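Local coordinates for putative methylase (Clostridium difficile, PDB 3LDU), which probably methylates guanine bases of ribosomal RNA, and carries a bound GTP in its methyltransferase domain, at residues C13-G16 with M17-M20; K72-D75 with E76-E79; R83-W86 with S87-I90; K239-W242 with D243-D247; Y346-F349 with E350-F353. One frame throughout, in Å; residues are numbered along the deposited sequence. Where two conformers were deposited one is given.

Contact 1 of 5, residues C13-G16 with M17-M20; sequences CFFG and MEKM
Glu18 folds back over the turn before its helix and sets its carboxylate beside the backbone of Phe15 and Gly16. Its chain bends at chi2, which brings OE1 within 2.8 Å of Gly16 N; the N-H meets OE1 on the syn side, 28° out of the carboxylate plane, in a hydrogen bond bent to 138°. OE2 lies at the edge of the Phe15 ring, 3.8 Å from CD1, with ring and carboxylate planes 24° apart, and it also accepts from Gly38 N, so both carboxylate oxygens are engaged and the group is held in place. The Cys13 sulfur touches the stem of the same glutamate, SG to Glu18 CG being 3.8 Å. The turn itself is a type II beta turn from Phe14 to Met17, closed by Met17 N to Phe14 O at 3.0 Å, with Gly16 at the position where a positive phi is needed. Met17, present as selenomethionine, lays its CB against Cys13 CB (4.0 Å) and its CG against Phe14 CB. The segment joins strand 7-12 to helix 18-27 in the ferredoxin-like domain. Beyond it, Met17 packs on Leu183 of helix 181-189 and Leu363 of strand 359-365, while Phe14 and Phe15 both touch Tyr364, so the turn lies where this domain meets the methyltransferase domain.

Contact 2 of 5, residues K72-D75 with E76-E79; sequences KSFD and ELFE
The chain enters helix 74-82 here: Ser73 is still extended, and from Phe74 onward the backbone is helical. The first helical bonds run from Leu77 N to Ser73 O, from Phe78 N to Phe74 O (2.8 Å) and from Glu79 N to Asp75 O, each joining residues four apart. Ser73 occupies the N-cap. Its OG, placed between the backbone N and the carbonyl carbon, accepts from Glu76 N at 3.0 Å and satisfies an amide of the first helical turn. Glu76 bonds in return to the residue before the cap: its chain runs out extended, CG anti to the backbone N (chi1 -169°), and OE2 takes the N-H of Lys72 at 2.9 Å. That bond is almost straight, 174°, although the donor stands 46° out of the carboxylate plane. Two side chains thus bond to backbone N-H groups at the helix start, resembling a capping box but with the glutamate reaching one residue before the N-cap. The segment belongs to the THUMP domain, a module generally linked with RNA binding. Phe74 and Leu77 lie side by side pointing the same way, CD1 to CD2 4.2 Å, and both touch Leu108; Phe74 also meets Ile117 of helix 111-129. Phe78 packs on Ile117 and Ala121 of that helix and forms a cation-pi pair with Lys120. The ammonium of Lys72 turns away from the glutamate to a salt bridge with Asp152.

Contact 3 of 5, residues R83-W86 with S87-I90; sequences RINW and SRYI
The Tyr89 ring approaches the backbone of the preceding turn obliquely, its CD2 lying 3.6 Å from Asn85 O, while Ile84 CG2 stands at its edge and Arg88 CB covers the centre of one face. The same Ile84 methyl touches the Trp86 indole too, there on a face and offset toward the rim. Ile90 runs alongside the indole and points the same way, its CG1 4.0 Å from Trp86 CE3. The Asn85 and Arg88 side chains cross at about a right angle; Asn85 OD1 lies 3.1 Å from Arg88 CG, and the amide and guanidinium planes are 79° apart. With CG anti to the backbone N (chi1 -176°), Asn85 swings ND2 to Ser87 OG at 2.8 Å, in a bent bond whose acceptor is tilted out of the amide plane. A water accepts from Ser87 N at 2.9 Å and, weakly, from Asn85 ND2. Trp86 O accepts from both Tyr89 N (2.9 Å) and Ile90 N (2.8 Å). With Arg88 N to Asn85 O at 3.2 Å and an inverse gamma turn centred on Asn85, these bonds fold the loop between helix 74-82 and strand 98-104 of the THUMP domain. Trp86 is buried against Ile122 and Leu126 of helix 111-129 and Ile156 of strand 153-159, with NE1 bonded to Thr81 O, while Tyr89 touches Ile66 of strand 63-70.

Contact 4 of 5, residues K239-W242 with D243-D247; sequences KIWW and DVRKD
Helix 238-251 of the methyltransferase domain brings side chains, mostly four residues apart, into pairs along its length. On its outer face Trp242 and Lys246 lie side by side and point the same way. The lysine chain bends at chi2 and chi3, both 69°, which curls it back toward the six-membered ring; CE meets this ring obliquely, 3.3 Å from Trp242 CH2, and NZ lies 3.6 Å from the same carbon, both against the CH2 and CZ2 side. Around the helix, Lys239 NZ reaches Asp243 OD2 at 3.3 Å, a weakly hydrogen-bonded salt bridge, and Lys239 CG lies 3.6 Å from Asp243 OD2. Asp243 OD1 sits instead near the plane of the Trp242 ring, at its edge, with ring and carboxylate 66° apart. Toward the interior, Trp241 and Arg245 are neighbours rather than a close pair, CZ3 to NH2 being 4.5 Å. The arginine is committed to a salt bridge with Glu231 and a bond to Arg226 O, while the indole meets the Phe228 ring and packs on Ala50 and Met54 of helix 48-55. The backbone beneath is regular, with Asp243 N to Lys239 O at 2.8 Å. The i to i+4 spacing is that of an alpha helix; its division into a side with buried Trp241 and Val244, flanked by Arg245, and an exposed side with Lys239, Trp242 and Lys246 makes it amphipathic.

Contact 5 of 5, residues Y346-F349 with E350-F353; sequences YEDF and EYEF
A type I beta turn from Tyr346 to Phe349 runs directly into helix 349-353, whose last residue donates Phe353 N to Phe349 O at 2.8 Å. Those two phenylalanines also carry the side-chain contact. They lie side by side, their rings nearly parallel (22°) but slid apart, with centroids 4.9 Å apart. What lies over the Phe349 face is therefore mainly Phe353 CB, a CH-pi contact 3.8 Å from the ring centroid, while Phe349 CZ abuts Phe353 CD1 at 3.4 Å. Both first torsions place CG anti to the backbone N (chi1 170° in Phe349). Phe349 meets Tyr325 edge-to-face and also Phe373; Phe353 meets Tyr375 and makes a cation-pi pair with Arg333. At the start of the helix Asp348 holds the N-cap position without a capping bond from its side chain. Its carboxylate lies beside Tyr351, its plane nearly parallel to that of the ring (9°), and OD2 is 3.3 Å from Tyr351 CB. A water bridges instead: it donates to Asp348 OD1 and accepts from Tyr351 N at 2.9 Å, and a second joins Glu347 O, Glu350 N and Glu350 OE1. Glu350 OE2 also accepts from Ala357 N. Tyr346 CE2 comes to 3.9 Å from Glu352 CG. In the Rossmann-like methyltransferase fold, this is a type I turn leading into a short helix whose N-cap aspartate is bridged by water, packed against a cluster of aromatic rings.

The five contacts follow one another along the chain without overlap and span all three modules. Contact 1 lies in the ferredoxin-like domain, contacts 2 and 3 in the THUMP domain, contacts 4 and 5 in the methyltransferase domain. Contacts 2 and 3 adjoin in sequence, at the start of helix 74-82 and just after its end, with centres about 18 Å apart. Contacts 4 and 5 share a domain yet have centres about 47 Å apart, on opposite sides of the chain's centre. Contact 1 is the most central. The chain is thus elongated, with the probable RNA-binding THUMP module far from contact 5, while contacts 1 and 5 both lie about 12 to 13 Å (nearest side chain) from the bound GTP.

Contact 1 of 5, residues C13-G16 with M17-M20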
# COMPACT_ATOMS: atom_id res chain seq x y z
N CYS A 13 3.45 5.43 3.21
CA CYS A 13 2.35 5.27 2.27
C CYS A 13 2.43 6.39 1.27
O CYS A 13 3.12 7.38 1.50
CB CYS A 13 1.01 5.35 3.00
SG CYS A 13 0.73 6.94 3.87
N PHE A 14 1.73 6.25 0.16
CA PHE A 14 1.71 7.35 -0.80
C PHE A 14 0.97 8.55 -0.22
O PHE A 14 0.09 8.40 0.63
CB PHE A 14 1.19 6.89 -2.15
CG PHE A 14 2.25 6.22 -2.99
CD1 PHE A 14 2.44 4.85 -2.94
CD2 PHE A 14 3.09 6.97 -3.79
CE1 PHE A 14 3.43 4.25 -3.69
CE2 PHE A 14 4.08 6.37 -4.55
CZ PHE A 14 4.24 5.01 -4.50
N PHE A 15 1.37 9.75 -0.64
CA PHE A 15 0.71 10.96 -0.17
C PHE A 15 -0.76 10.90 -0.53
O PHE A 15 -1.11 10.55 -1.65
CB PHE A 15 1.37 12.20 -0.78
CG PHE A 15 2.83 12.33 -0.45
CD1 PHE A 15 3.26 12.23 0.85
CD2 PHE A 15 3.76 12.55 -1.45
CE1 PHE A 15 4.61 12.34 1.17
CE2 PHE A 15 5.11 12.67 -1.15
CZ PHE A 15 5.53 12.57 0.16
N GLY A 16 -1.62 11.21 0.43
CA GLY A 16 -3.06 11.15 0.24
C GLY A 16 -3.66 9.86 0.79
O GLY A 16 -4.87 9.72 0.89
N MSE A 17 -2.79 8.93 1.16
CA MSE A 17 -3.20 7.64 1.73
C MSE A 17 -3.15 7.59 3.26
O MSE A 17 -3.57 6.58 3.86
CB MSE A 17 -2.32 6.52 1.17
CG MSE A 17 -2.40 6.39 -0.32
SE MSE A 17 -3.98 5.38 -0.80
CE MSE A 17 -5.44 6.69 -0.54
N GLU A 18 -2.66 8.66 3.89
CA GLU A 18 -2.44 8.68 5.34
C GLU A 18 -3.70 8.43 6.17
O GLU A 18 -3.65 7.72 7.17
CB GLU A 18 -1.80 10.00 5.78
CG GLU A 18 -0.45 10.29 5.16
CD GLU A 18 -0.54 11.05 3.84
OE1 GLU A 18 -1.65 11.16 3.26
OE2 GLU A 18 0.51 11.53 3.37
N LYS A 19 -4.82 9.02 5.76
CA LYS A 19 -6.07 8.84 6.49
C LYS A 19 -6.58 7.40 6.43
O LYS A 19 -7.04 6.86 7.43
CB LYS A 19 -7.15 9.78 5.93
CG LYS A 19 -7.71 10.75 6.95
CD LYS A 19 -6.66 11.75 7.39
CE LYS A 19 -7.29 13.12 7.61
NZ LYS A 19 -7.95 13.62 6.36
N MSE A 20 -6.50 6.77 5.25
CA MSE A 20 -6.93 5.39 5.11
C MSE A 20 -6.02 4.47 5.90
O MSE A 20 -6.50 3.57 6.58
CB MSE A 20 -6.93 4.94 3.65
CG MSE A 20 -8.03 5.56 2.83
SE MSE A 20 -7.60 7.35 2.26
CE MSE A 20 -5.95 7.83 3.11

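Contact 2 of 5, residues K72-D75 with E76-E79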
# COMPACT_ATOMS: atom_id res chain seq x y z
N LYS A 72 23.84 16.76 12.12
CA LYS A 72 24.17 17.79 11.14
C LYS A 72 25.54 17.57 10.50
O LYS A 72 25.94 18.29 9.58
CB LYS A 72 24.10 19.18 11.78
CG LYS A 72 22.68 19.61 12.15
CD LYS A 72 22.68 20.99 12.80
CE LYS A 72 21.28 21.41 13.25
NZ LYS A 72 20.38 21.78 12.12
N SER A 73 26.27 16.57 10.99
CA SER A 73 27.56 16.22 10.41
C SER A 73 27.71 14.72 10.39
O SER A 73 27.03 14.00 11.12
CB SER A 73 28.68 16.83 11.25
OG SER A 73 28.75 16.21 12.52
N PHE A 74 28.63 14.22 9.56
CA PHE A 74 28.87 12.79 9.54
C PHE A 74 29.44 12.28 10.87
O PHE A 74 29.12 11.18 11.31
CB PHE A 74 29.70 12.39 8.32
CG PHE A 74 28.95 12.53 7.01
CD1 PHE A 74 27.94 11.64 6.68
CD2 PHE A 74 29.22 13.57 6.15
CE1 PHE A 74 27.23 11.77 5.50
CE2 PHE A 74 28.52 13.71 4.96
CZ PHE A 74 27.53 12.81 4.64
N ASP A 75 30.26 13.09 11.54
CA ASP A 75 30.73 12.72 12.87
C ASP A 75 29.56 12.54 13.84
O ASP A 75 29.51 11.57 14.61
CB ASP A 75 31.72 13.77 13.40
CG ASP A 75 33.03 13.79 12.62
OD1 ASP A 75 33.45 12.73 12.11
OD2 ASP A 75 33.64 14.88 12.51
N GLU A 76 28.60 13.46 13.81
CA GLU A 76 27.44 13.36 14.68
C GLU A 76 26.58 12.14 14.33
O GLU A 76 26.10 11.43 15.22
CB GLU A 76 26.62 14.66 14.64
CG GLU A 76 25.54 14.74 15.71
CD GLU A 76 24.83 16.09 15.74
OE1 GLU A 76 24.15 16.36 16.76
OE2 GLU A 76 24.94 16.87 14.77
N LEU A 77 26.38 11.90 13.03
CA LEU A 77 25.65 10.71 12.57
C LEU A 77 26.34 9.43 13.08
O LEU A 77 25.68 8.52 13.61
CB LEU A 77 25.57 10.70 11.03
CG LEU A 77 25.01 9.42 10.37
CD1 LEU A 77 23.56 9.24 10.77
CD2 LEU A 77 25.12 9.49 8.85
N PHE A 78 27.65 9.36 12.92
CA PHE A 78 28.42 8.21 13.41
C PHE A 78 28.31 8.01 14.92
O PHE A 78 27.96 6.93 15.39
CB PHE A 78 29.90 8.33 13.01
CG PHE A 78 30.74 7.19 13.51
CD1 PHE A 78 30.70 5.96 12.87
CD2 PHE A 78 31.54 7.34 14.63
CE1 PHE A 78 31.46 4.90 13.34
CE2 PHE A 78 32.31 6.28 15.10
CZ PHE A 78 32.27 5.06 14.45
N GLU A 79 28.60 9.05 15.69
CA GLU A 79 28.55 8.93 17.14
C GLU A 79 27.17 8.52 17.65
O GLU A 79 27.06 7.65 18.52
CB GLU A 79 29.02 10.22 17.82
CG GLU A 79 30.52 10.48 17.65
CD GLU A 79 31.39 9.43 18.37
OE1 GLU A 79 30.98 8.96 19.45
OE2 GLU A 79 32.47 9.09 17.85

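Contact 3 of 5, residues R83-W86 with S87-I90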
# COMPACT_ATOMS: atom_id res chain seq x y z
N ARG A 83 26.34 4.68 19.35
CA ARG A 83 25.96 4.57 20.76
C ARG A 83 24.70 3.74 20.98
O ARG A 83 24.42 3.32 22.10
CB ARG A 83 25.81 5.96 21.41
CG ARG A 83 24.88 6.93 20.68
CD ARG A 83 23.40 6.63 20.88
NE ARG A 83 22.55 7.67 20.31
CZ ARG A 83 21.23 7.59 20.18
NH1 ARG A 83 20.58 6.50 20.57
NH2 ARG A 83 20.55 8.60 19.65
N ILE A 84 23.93 3.52 19.92
CA ILE A 84 22.77 2.63 20.01
C ILE A 84 23.27 1.23 20.35
O ILE A 84 24.33 0.82 19.88
CB ILE A 84 22.02 2.60 18.67
CG1 ILE A 84 21.46 3.98 18.36
CG2 ILE A 84 20.92 1.53 18.67
CD1 ILE A 84 20.97 4.12 16.93
N ASN A 85 22.52 0.50 21.18
CA ASN A 85 22.90 -0.87 21.51
C ASN A 85 22.40 -1.81 20.43
O ASN A 85 21.33 -2.40 20.55
CB ASN A 85 22.36 -1.29 22.87
CG ASN A 85 22.82 -2.69 23.28
OD1 ASN A 85 22.27 -3.30 24.20
ND2 ASN A 85 23.85 -3.19 22.60
N TRP A 86 23.18 -1.94 19.36
CA TRP A 86 22.73 -2.70 18.21
C TRP A 86 22.58 -4.20 18.46
O TRP A 86 21.76 -4.85 17.81
CB TRP A 86 23.61 -2.41 16.98
CG TRP A 86 23.24 -1.10 16.37
CD1 TRP A 86 23.91 0.09 16.49
CD2 TRP A 86 22.09 -0.84 15.56
NE1 TRP A 86 23.23 1.08 15.79
CE2 TRP A 86 22.12 0.53 15.22
CE3 TRP A 86 21.03 -1.63 15.10
CZ2 TRP A 86 21.13 1.12 14.43
CZ3 TRP A 86 20.05 -1.03 14.31
CH2 TRP A 86 20.11 0.32 13.99
N SER A 87 23.34 -4.74 19.41
CA SER A 87 23.23 -6.16 19.73
C SER A 87 21.84 -6.55 20.24
O SER A 87 21.46 -7.72 20.19
CB SER A 87 24.29 -6.56 20.77
OG SER A 87 24.07 -5.89 22.00
N ARG A 88 21.09 -5.57 20.74
CA ARG A 88 19.71 -5.81 21.18
C ARG A 88 18.80 -6.16 20.00
O ARG A 88 17.80 -6.86 20.16
CB ARG A 88 19.14 -4.58 21.90
CG ARG A 88 19.52 -4.45 23.36
CD ARG A 88 18.82 -3.26 24.00
NE ARG A 88 17.42 -3.18 23.59
CZ ARG A 88 16.60 -2.17 23.89
NH1 ARG A 88 17.04 -1.14 24.60
NH2 ARG A 88 15.34 -2.19 23.47
N TYR A 89 19.16 -5.69 18.81
CA TYR A 89 18.30 -5.80 17.64
C TYR A 89 18.86 -6.69 16.55
O TYR A 89 18.11 -7.31 15.80
CB TYR A 89 18.07 -4.41 17.06
CG TYR A 89 17.53 -3.45 18.07
CD1 TYR A 89 16.24 -3.59 18.56
CD2 TYR A 89 18.31 -2.42 18.56
CE1 TYR A 89 15.74 -2.72 19.49
CE2 TYR A 89 17.82 -1.54 19.49
CZ TYR A 89 16.54 -1.69 19.95
OH TYR A 89 16.05 -0.81 20.88
N ILE A 90 20.19 -6.72 16.44
CA ILE A 90 20.90 -7.54 15.46
C ILE A 90 21.66 -8.64 16.19
O ILE A 90 22.61 -8.35 16.90
CB ILE A 90 21.94 -6.70 14.65
CG1 ILE A 90 21.29 -5.45 14.03
CG2 ILE A 90 22.60 -7.55 13.56
CD1 ILE A 90 20.02 -5.73 13.31
O HOH W 1 25.82 -3.47 20.09

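Contact 4 of 5, residues K239-W242 with D243-D247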
# COMPACT_ATOMS: atom_id res chain seq x y z
N LYS A 239 6.24 -18.13 17.15
CA LYS A 239 4.88 -18.55 17.45
C LYS A 239 3.90 -17.42 17.14
O LYS A 239 2.76 -17.65 16.73
CB LYS A 239 4.77 -18.96 18.92
CG LYS A 239 3.39 -19.37 19.38
CD LYS A 239 3.44 -19.90 20.81
CE LYS A 239 2.11 -19.72 21.51
NZ LYS A 239 1.76 -18.28 21.64
N ILE A 240 4.36 -16.19 17.34
CA ILE A 240 3.52 -15.01 17.07
C ILE A 240 3.18 -14.92 15.59
O ILE A 240 2.00 -14.82 15.24
CB ILE A 240 4.17 -13.73 17.58
CG1 ILE A 240 4.05 -13.67 19.10
CG2 ILE A 240 3.50 -12.51 16.97
CD1 ILE A 240 4.67 -12.44 19.73
N TRP A 241 4.19 -14.97 14.73
CA TRP A 241 3.93 -14.95 13.28
C TRP A 241 3.02 -16.12 12.90
O TRP A 241 2.13 -15.97 12.07
CB TRP A 241 5.23 -15.01 12.47
CG TRP A 241 5.65 -13.68 11.85
CD1 TRP A 241 6.78 -12.95 12.15
CD2 TRP A 241 4.96 -12.94 10.83
NE1 TRP A 241 6.82 -11.81 11.37
CE2 TRP A 241 5.71 -11.78 10.56
CE3 TRP A 241 3.77 -13.15 10.13
CZ2 TRP A 241 5.31 -10.84 9.62
CZ3 TRP A 241 3.37 -12.21 9.19
CH2 TRP A 241 4.14 -11.07 8.95
N TRP A 242 3.25 -17.27 13.52
CA TRP A 242 2.45 -18.44 13.20
C TRP A 242 0.97 -18.27 13.58
O TRP A 242 0.08 -18.52 12.77
CB TRP A 242 3.03 -19.71 13.84
CG TRP A 242 2.79 -20.90 12.99
CD1 TRP A 242 3.47 -21.25 11.86
CD2 TRP A 242 1.77 -21.89 13.17
NE1 TRP A 242 2.95 -22.40 11.33
CE2 TRP A 242 1.91 -22.82 12.12
CE3 TRP A 242 0.77 -22.08 14.12
CZ2 TRP A 242 1.07 -23.92 11.99
CZ3 TRP A 242 -0.06 -23.19 14.00
CH2 TRP A 242 0.10 -24.09 12.94
N ASP A 243 0.73 -17.82 14.80
CA ASP A 243 -0.63 -17.61 15.29
C ASP A 243 -1.35 -16.53 14.48
O ASP A 243 -2.55 -16.64 14.21
CB ASP A 243 -0.62 -17.24 16.77
CG ASP A 243 -0.25 -18.42 17.66
OD1 ASP A 243 -0.21 -19.55 17.15
OD2 ASP A 243 -0.00 -18.20 18.87
N VAL A 244 -0.62 -15.50 14.09
CA VAL A 244 -1.19 -14.42 13.28
C VAL A 244 -1.63 -14.91 11.90
O VAL A 244 -2.70 -14.55 11.42
CB VAL A 244 -0.24 -13.21 13.16
CG1 VAL A 244 -0.71 -12.26 12.06
CG2 VAL A 244 -0.16 -12.49 14.50
N ARG A 245 -0.81 -15.73 11.25
CA ARG A 245 -1.23 -16.32 9.97
C ARG A 245 -2.43 -17.25 10.09
O ARG A 245 -3.34 -17.21 9.26
CB ARG A 245 -0.09 -17.11 9.32
CG ARG A 245 0.91 -16.26 8.61
CD ARG A 245 1.63 -17.05 7.54
NE ARG A 245 2.74 -16.26 7.03
CZ ARG A 245 2.70 -15.52 5.93
NH1 ARG A 245 1.61 -15.49 5.18
NH2 ARG A 245 3.78 -14.83 5.58
N LYS A 246 -2.41 -18.12 11.09
CA LYS A 246 -3.53 -19.04 11.30
C LYS A 246 -4.81 -18.25 11.60
O LYS A 246 -5.89 -18.60 11.12
CB LYS A 246 -3.24 -20.02 12.44
CG LYS A 246 -4.15 -21.23 12.44
CD LYS A 246 -3.87 -22.14 11.25
CE LYS A 246 -2.52 -22.83 11.38
NZ LYS A 246 -2.27 -23.83 10.30
N ASP A 247 -4.68 -17.21 12.42
CA ASP A 247 -5.79 -16.34 12.77
C ASP A 247 -6.36 -15.71 11.50
O ASP A 247 -7.58 -15.67 11.31
CB ASP A 247 -5.32 -15.24 13.73
CG ASP A 247 -6.42 -14.26 14.09
OD1 ASP A 247 -7.49 -14.71 14.57
OD2 ASP A 247 -6.21 -13.04 13.92

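Contact 5 of 5, residues Y346-F349 with E350-F353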
# COMPACT_ATOMS: atom_id res chain seq x y z
N TYR A 346 -5.67 13.37 -15.58
CA TYR A 346 -6.19 14.40 -16.47
C TYR A 346 -6.83 15.52 -15.64
O TYR A 346 -7.89 15.34 -15.04
CB TYR A 346 -7.19 13.80 -17.47
CG TYR A 346 -7.56 14.77 -18.58
CD1 TYR A 346 -6.75 14.91 -19.70
CD2 TYR A 346 -8.70 15.55 -18.49
CE1 TYR A 346 -7.08 15.80 -20.71
CE2 TYR A 346 -9.04 16.44 -19.50
CZ TYR A 346 -8.22 16.56 -20.60
OH TYR A 346 -8.53 17.44 -21.62
N GLU A 347 -6.17 16.67 -15.60
CA GLU A 347 -6.59 17.77 -14.71
C GLU A 347 -8.03 18.22 -14.92
O GLU A 347 -8.79 18.38 -13.96
CB GLU A 347 -5.64 18.96 -14.86
CG GLU A 347 -4.31 18.80 -14.15
CD GLU A 347 -4.40 19.04 -12.65
OE1 GLU A 347 -4.72 20.18 -12.26
OE2 GLU A 347 -4.15 18.10 -11.87
N ASP A 348 -8.41 18.42 -16.18
CA ASP A 348 -9.72 18.96 -16.51
C ASP A 348 -10.77 17.86 -16.72
O ASP A 348 -11.65 17.99 -17.58
CB ASP A 348 -9.62 19.82 -17.77
CG ASP A 348 -10.70 20.87 -17.84
OD1 ASP A 348 -11.13 21.36 -16.77
OD2 ASP A 348 -11.12 21.21 -18.97
N PHE A 349 -10.67 16.80 -15.93
CA PHE A 349 -11.57 15.65 -16.05
C PHE A 349 -13.04 16.03 -15.91
O PHE A 349 -13.86 15.66 -16.73
CB PHE A 349 -11.21 14.56 -15.03
CG PHE A 349 -12.24 13.47 -14.95
CD1 PHE A 349 -12.28 12.46 -15.90
CD2 PHE A 349 -13.19 13.50 -13.95
CE1 PHE A 349 -13.25 11.47 -15.83
CE2 PHE A 349 -14.17 12.51 -13.89
CZ PHE A 349 -14.19 11.50 -14.83
N GLU A 350 -13.36 16.79 -14.86
CA GLU A 350 -14.75 17.12 -14.58
C GLU A 350 -15.41 17.82 -15.76
O GLU A 350 -16.58 17.57 -16.06
CB GLU A 350 -14.86 17.98 -13.32
CG GLU A 350 -14.53 17.20 -12.05
CD GLU A 350 -14.26 18.11 -10.88
OE1 GLU A 350 -13.21 18.78 -10.90
OE2 GLU A 350 -15.08 18.15 -9.94
N TYR A 351 -14.65 18.68 -16.43
CA TYR A 351 -15.19 19.39 -17.59
C TYR A 351 -15.57 18.44 -18.73
O TYR A 351 -16.66 18.56 -19.32
CB TYR A 351 -14.21 20.46 -18.07
CG TYR A 351 -14.73 21.21 -19.28
CD1 TYR A 351 -15.71 22.18 -19.14
CD2 TYR A 351 -14.25 20.93 -20.55
CE1 TYR A 351 -16.19 22.87 -20.24
CE2 TYR A 351 -14.73 21.60 -21.66
CZ TYR A 351 -15.70 22.57 -21.50
OH TYR A 351 -16.18 23.25 -22.60
N GLU A 352 -14.71 17.48 -19.05
CA GLU A 352 -15.00 16.57 -20.16
C GLU A 352 -16.03 15.51 -19.77
O GLU A 352 -16.89 15.12 -20.58
CB GLU A 352 -13.71 15.92 -20.67
CG GLU A 352 -12.63 16.91 -21.05
CD GLU A 352 -12.99 17.74 -22.27
OE1 GLU A 352 -13.97 17.41 -22.96
OE2 GLU A 352 -12.27 18.74 -22.53
N PHE A 353 -15.96 15.06 -18.52
CA PHE A 353 -16.91 14.11 -17.96
C PHE A 353 -18.33 14.68 -17.87
O PHE A 353 -19.31 13.95 -17.94
CB PHE A 353 -16.43 13.65 -16.58
CG PHE A 353 -17.24 12.55 -15.98
CD1 PHE A 353 -17.17 11.26 -16.49
CD2 PHE A 353 -18.06 12.80 -14.89
CE1 PHE A 353 -17.91 10.24 -15.93
CE2 PHE A 353 -18.80 11.78 -14.32
CZ PHE A 353 -18.72 10.49 -14.84
O HOH W 2 -11.70 18.53 -13.26
O HOH W 3 -12.63 20.29 -15.07